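Local coordinates for purine catabolism protein pucG (Bacillus subtilis, PDB 3ISL), which catalyses the pyridoxal-phosphate-dependent transfer of an amino group from (S)-ureidoglycine to glyoxylate, giving oxalurate and glycine in purine breakdown, at residues F169-V174 against W187-A192. Numbering follows the deposited sequence.
With PLP (pyridoxal-5'-phosphate), chain C.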
ATOM      1  N   PHE A 169      16.594   5.519 -18.519  1.00 24.57           N
ATOM      2  CA  PHE A 169      15.818   6.739 -18.304  1.00 25.66           C
ATOM      3  C   PHE A 169      14.591   6.360 -17.476  1.00 25.27           C
ATOM      4  O   PHE A 169      13.738   5.637 -17.964  1.00 25.55           O
ATOM      5  CB  PHE A 169      15.411   7.297 -19.682  1.00 23.99           C
ATOM      6  CG  PHE A 169      14.673   8.608 -19.647  1.00 22.40           C
ATOM      7  CD1 PHE A 169      14.934   9.563 -18.687  1.00 26.19           C
ATOM      8  CD2 PHE A 169      13.822   8.932 -20.691  1.00 25.19           C
ATOM      9  CE1 PHE A 169      14.330  10.772 -18.710  1.00 25.59           C
ATOM     10  CE2 PHE A 169      13.200  10.167 -20.749  1.00 23.78           C
ATOM     11  CZ  PHE A 169      13.473  11.101 -19.763  1.00 23.23           C
ATOM     12  N   ILE A 170      14.534   6.815 -16.219  1.00 26.72           N
ATOM     13  CA  ILE A 170      13.482   6.408 -15.276  1.00 26.76           C
ATOM     14  C   ILE A 170      12.675   7.646 -14.962  1.00 26.82           C
ATOM     15  O   ILE A 170      13.231   8.625 -14.496  1.00 26.90           O
ATOM     16  CB  ILE A 170      14.103   5.767 -14.017  1.00 28.05           C
ATOM     17  CG1 ILE A 170      14.829   4.457 -14.440  1.00 27.39           C
ATOM     18  CG2 ILE A 170      13.011   5.480 -12.870  1.00 27.24           C
ATOM     19  CD1 ILE A 170      15.819   4.061 -13.503  1.00 33.54           C
ATOM     20  N   VAL A 171      11.372   7.579 -15.219  1.00 24.22           N
ATOM     21  CA  VAL A 171      10.534   8.755 -15.217  1.00 23.94           C
ATOM     22  C   VAL A 171       9.437   8.672 -14.156  1.00 24.00           C
ATOM     23  O   VAL A 171       8.768   7.701 -14.051  1.00 22.91           O
ATOM     24  CB  VAL A 171       9.920   9.046 -16.660  1.00 21.91           C
ATOM     25  CG1 VAL A 171       8.845  10.145 -16.575  1.00 20.41           C
ATOM     26  CG2 VAL A 171      11.027   9.527 -17.632  1.00 23.19           C
ATOM     27  N   ASP A 172       9.281   9.714 -13.339  1.00 24.70           N
ATOM     28  CA  ASP A 172       8.152   9.764 -12.442  1.00 24.99           C
ATOM     29  C   ASP A 172       7.026  10.407 -13.282  1.00 25.56           C
ATOM     30  O   ASP A 172       7.081  11.622 -13.555  1.00 27.12           O
ATOM     31  CB  ASP A 172       8.579  10.578 -11.186  1.00 24.95           C
ATOM     32  CG  ASP A 172       7.425  11.196 -10.411  1.00 25.57           C
ATOM     33  OD1 ASP A 172       6.257  11.187 -10.814  1.00 25.31           O
ATOM     34  OD2 ASP A 172       7.708  11.784  -9.379  1.00 24.28           O
ATOM     35  N   ALA A 173       6.050   9.595 -13.749  1.00 25.03           N
ATOM     36  CA  ALA A 173       4.875  10.118 -14.472  1.00 22.26           C
ATOM     37  C   ALA A 173       3.628  10.112 -13.543  1.00 22.67           C
ATOM     38  O   ALA A 173       2.516   9.923 -13.989  1.00 22.20           O
ATOM     39  CB  ALA A 173       4.623   9.343 -15.802  1.00 21.11           C
ATOM     40  N   VAL A 174       3.824  10.303 -12.249  1.00 22.37           N
ATOM     41  CA  VAL A 174       2.762  10.071 -11.277  1.00 23.87           C
ATOM     42  C   VAL A 174       1.588  11.066 -11.501  1.00 23.47           C
ATOM     43  O   VAL A 174       0.433  10.705 -11.385  1.00 22.97           O
ATOM     44  CB  VAL A 174       3.323  10.152  -9.823  1.00 24.63           C
ATOM     45  CG1 VAL A 174       2.244  10.546  -8.850  1.00 25.75           C
ATOM     46  CG2 VAL A 174       4.050   8.837  -9.394  1.00 23.42           C
ATOM     47  N   TRP A 187       9.171   7.700 -26.422  1.00 26.00           N
ATOM     48  CA  TRP A 187      10.096   8.643 -25.810  1.00 24.99           C
ATOM     49  C   TRP A 187      11.320   7.937 -25.248  1.00 24.99           C
ATOM     50  O   TRP A 187      12.130   8.556 -24.570  1.00 25.88           O
ATOM     51  CB  TRP A 187       9.370   9.459 -24.737  1.00 23.80           C
ATOM     52  CG  TRP A 187       8.289  10.326 -25.283  1.00 27.88           C
ATOM     53  CD1 TRP A 187       8.061  10.656 -26.595  1.00 25.80           C
ATOM     54  CD2 TRP A 187       7.291  11.015 -24.519  1.00 28.26           C
ATOM     55  NE1 TRP A 187       7.002  11.500 -26.686  1.00 26.09           N
ATOM     56  CE2 TRP A 187       6.508  11.748 -25.433  1.00 28.18           C
ATOM     57  CE3 TRP A 187       6.987  11.071 -23.159  1.00 26.05           C
ATOM     58  CZ2 TRP A 187       5.378  12.529 -25.034  1.00 29.59           C
ATOM     59  CZ3 TRP A 187       5.880  11.862 -22.748  1.00 29.90           C
ATOM     60  CH2 TRP A 187       5.106  12.596 -23.702  1.00 28.81           C
ATOM     61  N   LYS A 188      11.420   6.622 -25.499  1.00 24.57           N
ATOM     62  CA  LYS A 188      12.549   5.823 -25.108  1.00 25.24           C
ATOM     63  C   LYS A 188      12.723   5.933 -23.593  1.00 25.16           C
ATOM     64  O   LYS A 188      13.831   6.108 -23.081  1.00 25.67           O
ATOM     65  CB  LYS A 188      13.848   6.276 -25.820  1.00 24.54           C
ATOM     66  CG  LYS A 188      13.807   6.311 -27.379  1.00 28.40           C
ATOM     67  CD  LYS A 188      13.443   5.008 -28.044  1.00 30.55           C
ATOM     68  CE  LYS A 188      14.101   4.867 -29.433  1.00 34.28           C
ATOM     69  NZ  LYS A 188      13.821   6.068 -30.239  1.00 34.86           N
ATOM     70  N   ILE A 189      11.612   5.858 -22.896  1.00 25.35           N
ATOM     71  CA  ILE A 189      11.626   5.713 -21.442  1.00 24.62           C
ATOM     72  C   ILE A 189      11.829   4.243 -21.106  1.00 24.44           C
ATOM     73  O   ILE A 189      11.112   3.338 -21.629  1.00 23.41           O
ATOM     74  CB  ILE A 189      10.297   6.257 -20.829  1.00 25.52           C
ATOM     75  CG1 ILE A 189      10.147   7.750 -21.144  1.00 23.58           C
ATOM     76  CG2 ILE A 189      10.154   5.887 -19.315  1.00 23.24           C
ATOM     77  CD1 ILE A 189       8.732   8.374 -20.639  1.00 20.42           C
ATOM     78  N   ASP A 190      12.811   4.004 -20.245  1.00 25.38           N
ATOM     79  CA  ASP A 190      13.133   2.652 -19.814  1.00 25.76           C
ATOM     80  C   ASP A 190      12.284   2.143 -18.647  1.00 26.06           C
ATOM     81  O   ASP A 190      11.973   0.947 -18.575  1.00 27.21           O
ATOM     82  CB  ASP A 190      14.633   2.556 -19.489  1.00 26.21           C
ATOM     83  CG  ASP A 190      15.515   2.911 -20.667  1.00 26.43           C
ATOM     84  OD1 ASP A 190      15.504   2.111 -21.637  1.00 22.90           O
ATOM     85  OD2 ASP A 190      16.225   3.968 -20.605  1.00 25.90           O
ATOM     86  N   ALA A 191      11.958   3.021 -17.705  1.00 25.25           N
ATOM     87  CA  ALA A 191      11.029   2.712 -16.669  1.00 24.81           C
ATOM     88  C   ALA A 191      10.198   3.925 -16.364  1.00 26.30           C
ATOM     89  O   ALA A 191      10.726   5.089 -16.358  1.00 27.61           O
ATOM     90  CB  ALA A 191      11.770   2.182 -15.362  1.00 26.55           C
ATOM     91  N   ALA A 192       8.884   3.697 -16.129  1.00 25.98           N
ATOM     92  CA  ALA A 192       7.956   4.796 -15.794  1.00 25.56           C
ATOM     93  C   ALA A 192       7.145   4.332 -14.600  1.00 25.08           C
ATOM     94  O   ALA A 192       6.772   3.194 -14.527  1.00 23.12           O
ATOM     95  CB  ALA A 192       7.002   5.128 -16.950  1.00 23.44           C
TER
HETATM   96  N1  PLP C 419       5.579  12.272  -7.612  1.00 48.01           N
HETATM   97  C2  PLP C 419       4.829  13.404  -8.181  1.00 54.08           C
HETATM   98  C2A PLP C 419       5.183  14.099  -9.355  1.00 53.92           C
HETATM   99  C3  PLP C 419       3.671  13.903  -7.571  1.00 55.09           C
HETATM  100  O3  PLP C 419       2.968  14.952  -8.106  1.00 59.85           O
HETATM  101  C4  PLP C 419       3.151  13.352  -6.421  1.00 54.47           C
HETATM  102  C4A PLP C 419       1.830  13.949  -5.799  1.00 50.93           C
HETATM  103  C5  PLP C 419       3.819  12.273  -5.855  1.00 55.92           C
HETATM  104  C6  PLP C 419       5.022  11.727  -6.405  1.00 57.10           C
HETATM  105  C5A PLP C 419       3.250  11.747  -4.579  1.00 55.45           C
HETATM  106  O4P PLP C 419       3.023  10.419  -4.675  1.00 57.94           O
HETATM  107  P   PLP C 419       2.345   9.846  -3.367  1.00 55.59           P
HETATM  108  O1P PLP C 419       1.899  10.948  -2.413  1.00 48.93           O
HETATM  109  O2P PLP C 419       3.543   8.819  -2.843  1.00 47.17           O
HETATM  110  O3P PLP C 419       1.064   8.857  -3.819  1.00 53.58           O
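Phe169 and Asp190 meet just ahead of the parallel pairing of Ile170 with Ala191 and Val171 with Ala192, and here the Asp190 carboxylate, not a backbone carbonyl, takes the N-H of Phe169. Asp190 OD2 accepts Phe169 N through its anti lone pair, 2.6 Å away and nearly straight (168°). Phe169 O is gripped twice, by Asp190 N and Ala191 N. Val171 N to Ala191 O (2.8 Å) continues the ladder. Arg163 and Arg214 form salt bridges to the Asp190 carboxylate and would probably keep it ionised. The tightly packed part lies around Phe169: chi1 of -176° puts CG anti to the backbone N, and the ring beyond meets Ile189 CG1 obliquely, 3.9 Å from CD2, with Val171 CG2 over one face toward the rim. At the ring edge Lys188 O approaches in plane, but the Lys188 chain leads away and, like Trp187, is partly exposed, leaving this margin looser. Farther along, Asp172 sets OD2 2.8 Å from PLP N1, and its OD1 accepts Val174 N in an Asx turn. An alanine at Asp172 would probably leave the pyridine nitrogen without its carboxylate mate and the turn unclosed. An aspartate meeting the pyridine nitrogen is characteristic of fold-type I aminotransferases, which include class V.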